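Local coordinates for member of s1p family of ribosomal proteins (Pyrococcus furiosus, PDB 5YH1), which probably acts as a manganese-dependent exonuclease on nucleic acid through its DHH domain, the part of the longer protein described here, at residues R93-P101 with F269-E277; V307-K316 with N327-P336. All coordinates share one frame; numbering follows the deposited sequence.

Overall arrangement
Both contacts lie in the DHH-domain fragment, in different sheet-containing parts of it. Contact 1 comes first along the chain and closes before contact 2 opens. It ties strand 97-102, an outermost strand of the five-stranded parallel sheet, to the loop ahead of helix 276-279. Helix 286-311 then carries the chain over to contact 2, where, after a short 3-10 turn, it enters edge strand 316-319 of the mixed six-stranded sheet. The centres lie 36 Å apart and the nearest atoms about 17 Å, without touching. Contact 1 is the nearer to the manganese site, though not part of it, with the side chain of Pro101 about 13 Å from the ion; both contacts touch a second subunit.

Contact 1 (R93-P101 with F269-E277); sequences RWHLFKRRP and FMDGRGIIE
Strand 97-101, an edge strand of the parallel sheet in the DHH domain, follows helix 92-96 and packs against loop 269-275, which leads into helix 276-279. The loop turns on an Asx turn, in which Arg273 N reaches Asp271 OD1 at 3.0 Å. Arg99 leaves the strand with CG anti to the backbone N (chi1 -175°) and bends at chi3, bringing its guanidinium to the loop. Its NH1 (3.0 Å) and NH2 (2.9 Å) both hydrogen-bond end-on to Asp271 O, which lies near the guanidinium plane; NH1 arrives on a lone pair, whereas NH2 meets the oxygen from above the carbonyl plane. Asp271 CB lies over one face of the same guanidinium, and NE forms a salt bridge with Glu76 of helix 66-86. Arg273 folds back to its own loop, its NH1 2.8 Å from Asp271 OD2 in a salt bridge; its NE forms a salt bridge with the other oxygen of Glu76, which should offset the closeness of the two arginines. Arg273 CD packs 3.7 Å from Trp94 CZ3. Pro101 CG rests 3.6 Å from Met270 O. A water donates to both Pro101 O, at 2.9 Å, and Phe269 O, at 2.8 Å.

Contact 2 (V307-K316 with N327-P336); sequences VLKAVLPHVK and NTIDVELYAP
His314 lays its imidazole over one face of the Tyr334 ring in an offset stack, the centroids 4.1 Å apart and the planes only 6° from parallel. Tyr334 CD1 sits above the centre of the imidazole, and His314 CB adds a CH-pi contact to the same tyrosine face. Leu333 CB lies against the opposite face, toward its rim. With CG beside the backbone N (chi1 -56°), Tyr334 brings this ring against the histidine, whose NE2 makes a weak hydrogen bond to Asp402 of the second subunit. Behind the stack, Val311 sets CG1 3.8 Å from Ile329 CD1 and CG2 3.3 Å from Tyr334 O. Val315 CG2 meets Ile329 CB at 4.0 Å, while Val307 CG2 touches Pro336 CD. A water joins His314 O to Asp330 N. Beyond it the backbones pair directly: Thr328 N donates to Lys316 O at 2.8 Å, and Lys316 N to Thr328 O at 3.0 Å. Asp330 OD1 shapes the following turn, accepting from the backbone N of both Glu332 and Leu333. Lys316 and Thr328 thus form an antiparallel hydrogen-bonded pair in a beta hairpin, strands 316-319 and 325-330, at the edge of the mixed sheet.

Contact 1 (R93-P101 with F269-E277)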
# COMPACT_ATOMS: atom_id res chain seq x y z
N ARG A 93 -25.53 -9.63 6.81
CA ARG A 93 -25.30 -8.31 6.20
C ARG A 93 -23.83 -8.10 5.86
O ARG A 93 -23.49 -7.70 4.74
CB ARG A 93 -25.73 -7.19 7.15
CG ARG A 93 -24.90 -5.92 6.97
CD ARG A 93 -25.33 -4.81 7.88
NE ARG A 93 -24.79 -3.53 7.41
CZ ARG A 93 -25.21 -2.35 7.83
NH1 ARG A 93 -26.17 -2.27 8.75
NH2 ARG A 93 -24.67 -1.24 7.34
N TRP A 94 -22.97 -8.36 6.83
CA TRP A 94 -21.56 -8.03 6.72
C TRP A 94 -20.84 -9.03 5.84
O TRP A 94 -19.88 -8.69 5.16
CB TRP A 94 -20.91 -7.98 8.12
CG TRP A 94 -21.55 -6.92 8.94
CD1 TRP A 94 -22.59 -7.07 9.82
CD2 TRP A 94 -21.26 -5.53 8.90
NE1 TRP A 94 -22.94 -5.86 10.35
CE2 TRP A 94 -22.13 -4.89 9.80
CE3 TRP A 94 -20.32 -4.76 8.20
CZ2 TRP A 94 -22.11 -3.52 10.02
CZ3 TRP A 94 -20.29 -3.39 8.41
CH2 TRP A 94 -21.18 -2.78 9.32
N HIS A 95 -21.32 -10.26 5.84
CA HIS A 95 -20.64 -11.32 5.13
C HIS A 95 -21.10 -11.47 3.68
O HIS A 95 -20.29 -11.76 2.81
CB HIS A 95 -20.83 -12.63 5.87
CG HIS A 95 -20.08 -13.76 5.25
ND1 HIS A 95 -18.71 -13.74 5.09
CD2 HIS A 95 -20.51 -14.92 4.70
CE1 HIS A 95 -18.33 -14.85 4.49
NE2 HIS A 95 -19.40 -15.58 4.24
N LEU A 96 -22.40 -11.29 3.43
CA LEU A 96 -22.99 -11.59 2.13
C LEU A 96 -23.14 -10.37 1.21
O LEU A 96 -23.72 -10.47 0.11
CB LEU A 96 -24.35 -12.27 2.33
CG LEU A 96 -24.30 -13.63 3.05
CD1 LEU A 96 -25.71 -14.13 3.31
CD2 LEU A 96 -23.50 -14.64 2.24
N PHE A 97 -22.60 -9.23 1.63
CA PHE A 97 -22.50 -8.07 0.77
C PHE A 97 -21.21 -7.30 1.01
O PHE A 97 -20.88 -6.95 2.14
CB PHE A 97 -23.70 -7.14 0.97
CG PHE A 97 -23.64 -5.91 0.10
CD1 PHE A 97 -24.11 -5.95 -1.19
CD2 PHE A 97 -23.09 -4.73 0.58
CE1 PHE A 97 -24.06 -4.83 -2.01
CE2 PHE A 97 -23.03 -3.60 -0.23
CZ PHE A 97 -23.52 -3.66 -1.52
N LYS A 98 -20.51 -7.00 -0.08
CA LYS A 98 -19.29 -6.21 -0.05
C LYS A 98 -19.33 -5.12 -1.11
O LYS A 98 -19.62 -5.40 -2.27
CB LYS A 98 -18.08 -7.11 -0.31
CG LYS A 98 -17.84 -8.16 0.76
CD LYS A 98 -17.36 -7.52 2.05
CE LYS A 98 -17.58 -8.43 3.24
NZ LYS A 98 -16.78 -9.67 3.15
N ARG A 99 -19.02 -3.89 -0.70
CA ARG A 99 -18.90 -2.77 -1.62
C ARG A 99 -17.44 -2.34 -1.66
O ARG A 99 -16.85 -2.06 -0.62
CB ARG A 99 -19.82 -1.62 -1.18
CG ARG A 99 -19.86 -0.44 -2.15
CD ARG A 99 -20.91 0.59 -1.76
NE ARG A 99 -20.75 1.05 -0.38
CZ ARG A 99 -19.83 1.91 0.04
NH1 ARG A 99 -18.98 2.45 -0.80
NH2 ARG A 99 -19.78 2.25 1.32
N ARG A 100 -16.87 -2.30 -2.86
CA ARG A 100 -15.45 -1.98 -3.06
C ARG A 100 -15.27 -0.92 -4.13
O ARG A 100 -15.62 -1.16 -5.29
CB ARG A 100 -14.68 -3.23 -3.44
CG ARG A 100 -14.68 -4.28 -2.35
CD ARG A 100 -13.98 -5.57 -2.76
NE ARG A 100 -14.09 -6.53 -1.66
CZ ARG A 100 -14.23 -7.85 -1.79
NH1 ARG A 100 -14.24 -8.43 -2.99
NH2 ARG A 100 -14.35 -8.58 -0.70
N PRO A 101 -14.72 0.25 -3.77
CA PRO A 101 -14.47 1.25 -4.81
C PRO A 101 -13.31 0.86 -5.72
O PRO A 101 -12.41 0.13 -5.30
CB PRO A 101 -14.12 2.52 -4.03
CG PRO A 101 -14.59 2.28 -2.64
CD PRO A 101 -14.46 0.80 -2.43
N PHE A 269 -8.77 3.19 -0.85
CA PHE A 269 -9.34 1.89 -1.18
C PHE A 269 -10.44 1.49 -0.20
O PHE A 269 -11.21 0.56 -0.46
CB PHE A 269 -8.26 0.80 -1.21
CG PHE A 269 -7.08 1.14 -2.10
CD1 PHE A 269 -7.25 1.22 -3.49
CD2 PHE A 269 -5.81 1.36 -1.56
CE1 PHE A 269 -6.17 1.53 -4.31
CE2 PHE A 269 -4.73 1.67 -2.38
CZ PHE A 269 -4.91 1.75 -3.75
N MSE A 270 -10.54 2.20 0.92
CA MSE A 270 -11.63 1.98 1.87
C MSE A 270 -12.92 2.49 1.26
O MSE A 270 -12.89 3.26 0.32
CB MSE A 270 -11.33 2.66 3.20
CG MSE A 270 -10.03 2.11 3.80
SE MSE A 270 -9.78 2.86 5.61
CE MSE A 270 -10.98 1.58 6.48
N ASP A 271 -14.05 2.06 1.80
CA ASP A 271 -15.34 2.31 1.15
C ASP A 271 -16.18 3.41 1.80
O ASP A 271 -17.26 3.73 1.33
CB ASP A 271 -16.16 1.01 1.04
CG ASP A 271 -16.49 0.40 2.39
OD1 ASP A 271 -16.52 1.12 3.42
OD2 ASP A 271 -16.76 -0.82 2.40
N GLY A 272 -15.67 3.98 2.90
CA GLY A 272 -16.32 5.10 3.55
C GLY A 272 -17.56 4.78 4.37
O GLY A 272 -18.25 5.69 4.83
N ARG A 273 -17.85 3.50 4.57
CA ARG A 273 -19.02 3.09 5.35
C ARG A 273 -18.96 3.71 6.75
O ARG A 273 -17.92 3.64 7.41
CB ARG A 273 -19.12 1.56 5.46
CG ARG A 273 -20.28 1.08 6.31
CD ARG A 273 -20.52 -0.43 6.19
NE ARG A 273 -20.72 -0.85 4.80
CZ ARG A 273 -19.77 -1.36 4.01
NH1 ARG A 273 -18.52 -1.55 4.44
NH2 ARG A 273 -20.07 -1.69 2.75
N GLY A 274 -20.07 4.31 7.17
CA GLY A 274 -20.17 5.02 8.43
C GLY A 274 -20.02 6.51 8.24
O GLY A 274 -20.36 7.29 9.13
N ILE A 275 -19.49 6.91 7.08
CA ILE A 275 -19.29 8.32 6.74
C ILE A 275 -20.10 8.71 5.50
O ILE A 275 -20.84 9.69 5.54
CB ILE A 275 -17.80 8.64 6.50
CG1 ILE A 275 -16.94 8.07 7.64
CG2 ILE A 275 -17.59 10.15 6.39
CD1 ILE A 275 -15.45 8.28 7.48
N ILE A 276 -19.93 7.97 4.42
CA ILE A 276 -20.57 8.31 3.14
C ILE A 276 -22.11 8.43 3.26
O ILE A 276 -22.70 9.33 2.68
CB ILE A 276 -20.15 7.33 2.01
CG1 ILE A 276 -20.63 7.80 0.64
CG2 ILE A 276 -20.66 5.92 2.27
CD1 ILE A 276 -19.98 9.07 0.16
N GLU A 277 -22.73 7.54 4.03
CA GLU A 277 -24.19 7.56 4.22
C GLU A 277 -24.66 8.86 4.88
O GLU A 277 -25.77 9.33 4.59
CB GLU A 277 -24.67 6.39 5.09
CG GLU A 277 -24.35 5.00 4.55
CD GLU A 277 -23.01 4.46 5.01
OE1 GLU A 277 -22.21 5.21 5.60
OE2 GLU A 277 -22.75 3.27 4.77
O HOH W 1 -18.24 -3.80 2.20
O HOH W 2 -21.68 1.64 3.15
O HOH W 3 -11.73 -1.03 -2.69

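Contact 2 (V307-K316 with N327-P336)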
# COMPACT_ATOMS: atom_id res chain seq x y z
N VAL A 307 -4.55 26.50 -4.03
CA VAL A 307 -3.81 25.84 -5.11
C VAL A 307 -4.02 26.61 -6.42
O VAL A 307 -3.08 26.87 -7.16
CB VAL A 307 -4.14 24.33 -5.22
CG1 VAL A 307 -5.53 24.09 -5.79
CG2 VAL A 307 -3.11 23.61 -6.09
N LEU A 308 -5.24 27.05 -6.68
CA LEU A 308 -5.52 27.82 -7.88
C LEU A 308 -4.71 29.11 -7.93
O LEU A 308 -4.08 29.42 -8.94
CB LEU A 308 -7.01 28.12 -7.99
CG LEU A 308 -7.48 28.74 -9.30
CD1 LEU A 308 -7.11 27.87 -10.49
CD2 LEU A 308 -8.98 28.98 -9.24
N LYS A 309 -4.70 29.86 -6.82
CA LYS A 309 -3.92 31.09 -6.74
C LYS A 309 -2.43 30.89 -7.03
O LYS A 309 -1.80 31.70 -7.71
CB LYS A 309 -4.09 31.74 -5.37
CG LYS A 309 -3.49 33.13 -5.30
CD LYS A 309 -3.66 33.74 -3.92
CE LYS A 309 -2.95 35.08 -3.86
NZ LYS A 309 -3.11 35.69 -2.51
N ALA A 310 -1.87 29.79 -6.54
CA ALA A 310 -0.44 29.50 -6.72
C ALA A 310 -0.10 28.99 -8.13
O ALA A 310 1.00 29.24 -8.63
CB ALA A 310 0.03 28.50 -5.68
N VAL A 311 -1.03 28.26 -8.75
CA VAL A 311 -0.77 27.58 -10.03
C VAL A 311 -1.10 28.43 -11.26
O VAL A 311 -0.42 28.36 -12.29
CB VAL A 311 -1.55 26.24 -10.10
CG1 VAL A 311 -1.38 25.57 -11.45
CG2 VAL A 311 -1.06 25.29 -9.00
N LEU A 312 -2.15 29.24 -11.14
CA LEU A 312 -2.65 30.07 -12.25
C LEU A 312 -1.60 30.92 -12.96
O LEU A 312 -1.62 31.01 -14.18
CB LEU A 312 -3.78 30.96 -11.74
CG LEU A 312 -4.83 31.45 -12.71
CD1 LEU A 312 -5.43 30.30 -13.52
CD2 LEU A 312 -5.90 32.18 -11.89
N PRO A 313 -0.67 31.55 -12.21
CA PRO A 313 0.38 32.31 -12.89
C PRO A 313 1.25 31.49 -13.85
O PRO A 313 1.93 32.06 -14.69
CB PRO A 313 1.24 32.83 -11.73
CG PRO A 313 0.30 32.93 -10.61
CD PRO A 313 -0.61 31.74 -10.75
N HIS A 314 1.23 30.17 -13.73
CA HIS A 314 2.01 29.30 -14.61
C HIS A 314 1.21 28.74 -15.77
O HIS A 314 1.74 28.03 -16.60
CB HIS A 314 2.63 28.18 -13.79
CG HIS A 314 3.48 28.69 -12.68
ND1 HIS A 314 3.11 28.61 -11.35
CD2 HIS A 314 4.66 29.35 -12.70
CE1 HIS A 314 4.04 29.18 -10.61
NE2 HIS A 314 4.99 29.63 -11.40
N VAL A 315 -0.08 29.06 -15.85
CA VAL A 315 -0.90 28.59 -16.96
C VAL A 315 -0.67 29.53 -18.15
O VAL A 315 -0.88 30.72 -18.02
CB VAL A 315 -2.39 28.56 -16.59
CG1 VAL A 315 -3.24 28.07 -17.76
CG2 VAL A 315 -2.62 27.69 -15.37
N LYS A 316 -0.22 29.00 -19.27
CA LYS A 316 -0.17 29.74 -20.53
C LYS A 316 -1.52 29.63 -21.22
O LYS A 316 -2.03 28.53 -21.40
CB LYS A 316 0.88 29.18 -21.48
CG LYS A 316 2.32 29.45 -21.09
CD LYS A 316 3.21 29.45 -22.34
CE LYS A 316 4.68 29.70 -22.01
NZ LYS A 316 5.50 29.90 -23.24
N ASN A 327 -5.21 26.49 -23.27
CA ASN A 327 -4.49 26.66 -22.01
C ASN A 327 -3.58 25.46 -21.74
O ASN A 327 -4.01 24.32 -21.89
CB ASN A 327 -5.46 26.78 -20.83
CG ASN A 327 -6.56 27.81 -21.06
OD1 ASN A 327 -6.31 28.90 -21.55
ND2 ASN A 327 -7.77 27.46 -20.68
N THR A 328 -2.35 25.72 -21.33
CA THR A 328 -1.42 24.63 -20.98
C THR A 328 -0.81 24.88 -19.61
O THR A 328 -0.53 26.02 -19.24
CB THR A 328 -0.29 24.49 -22.01
OG1 THR A 328 0.43 25.72 -22.08
CG2 THR A 328 -0.85 24.15 -23.38
N ILE A 329 -0.63 23.80 -18.86
CA ILE A 329 -0.04 23.86 -17.53
C ILE A 329 0.74 22.58 -17.25
O ILE A 329 0.22 21.47 -17.41
CB ILE A 329 -1.11 24.13 -16.44
CG1 ILE A 329 -0.50 24.08 -15.04
CG2 ILE A 329 -2.26 23.15 -16.54
CD1 ILE A 329 0.48 25.19 -14.76
N ASP A 330 1.98 22.77 -16.84
CA ASP A 330 2.85 21.67 -16.43
C ASP A 330 2.58 21.37 -14.96
O ASP A 330 3.10 22.06 -14.07
CB ASP A 330 4.31 22.07 -16.63
CG ASP A 330 5.29 20.94 -16.33
OD1 ASP A 330 4.98 20.07 -15.48
OD2 ASP A 330 6.37 20.94 -16.96
N VAL A 331 1.75 20.37 -14.71
CA VAL A 331 1.37 20.01 -13.35
C VAL A 331 2.40 19.13 -12.62
O VAL A 331 2.18 18.79 -11.47
CB VAL A 331 -0.04 19.38 -13.25
CG1 VAL A 331 -1.08 20.36 -13.77
CG2 VAL A 331 -0.12 18.06 -14.01
N GLU A 332 3.50 18.76 -13.27
CA GLU A 332 4.63 18.18 -12.55
C GLU A 332 5.47 19.30 -11.92
O GLU A 332 5.80 19.23 -10.75
CB GLU A 332 5.49 17.31 -13.47
CG GLU A 332 6.44 16.34 -12.75
CD GLU A 332 5.74 15.19 -11.99
OE1 GLU A 332 6.45 14.49 -11.23
OE2 GLU A 332 4.51 14.96 -12.14
N LEU A 333 5.82 20.32 -12.71
CA LEU A 333 6.65 21.42 -12.21
C LEU A 333 5.93 22.40 -11.29
O LEU A 333 6.54 22.95 -10.37
CB LEU A 333 7.27 22.20 -13.37
CG LEU A 333 8.30 21.50 -14.25
CD1 LEU A 333 8.93 22.52 -15.19
CD2 LEU A 333 9.37 20.80 -13.43
N TYR A 334 4.64 22.64 -11.54
CA TYR A 334 3.92 23.73 -10.88
C TYR A 334 2.64 23.27 -10.21
O TYR A 334 1.60 23.89 -10.36
CB TYR A 334 3.60 24.84 -11.89
CG TYR A 334 4.82 25.36 -12.60
CD1 TYR A 334 5.81 26.04 -11.91
CD2 TYR A 334 5.00 25.16 -13.97
CE1 TYR A 334 6.95 26.51 -12.55
CE2 TYR A 334 6.12 25.63 -14.62
CZ TYR A 334 7.10 26.31 -13.90
OH TYR A 334 8.21 26.77 -14.54
N ALA A 335 2.71 22.17 -9.49
CA ALA A 335 1.59 21.71 -8.69
C ALA A 335 2.15 20.85 -7.57
O ALA A 335 3.24 20.31 -7.72
CB ALA A 335 0.61 20.91 -9.54
N PRO A 336 1.42 20.72 -6.45
CA PRO A 336 1.92 19.90 -5.35
C PRO A 336 1.73 18.42 -5.62
O PRO A 336 0.59 17.95 -5.69
CB PRO A 336 1.06 20.35 -4.16
CG PRO A 336 -0.22 20.81 -4.77
CD PRO A 336 0.12 21.34 -6.14
O HOH W 4 3.28 25.41 -17.29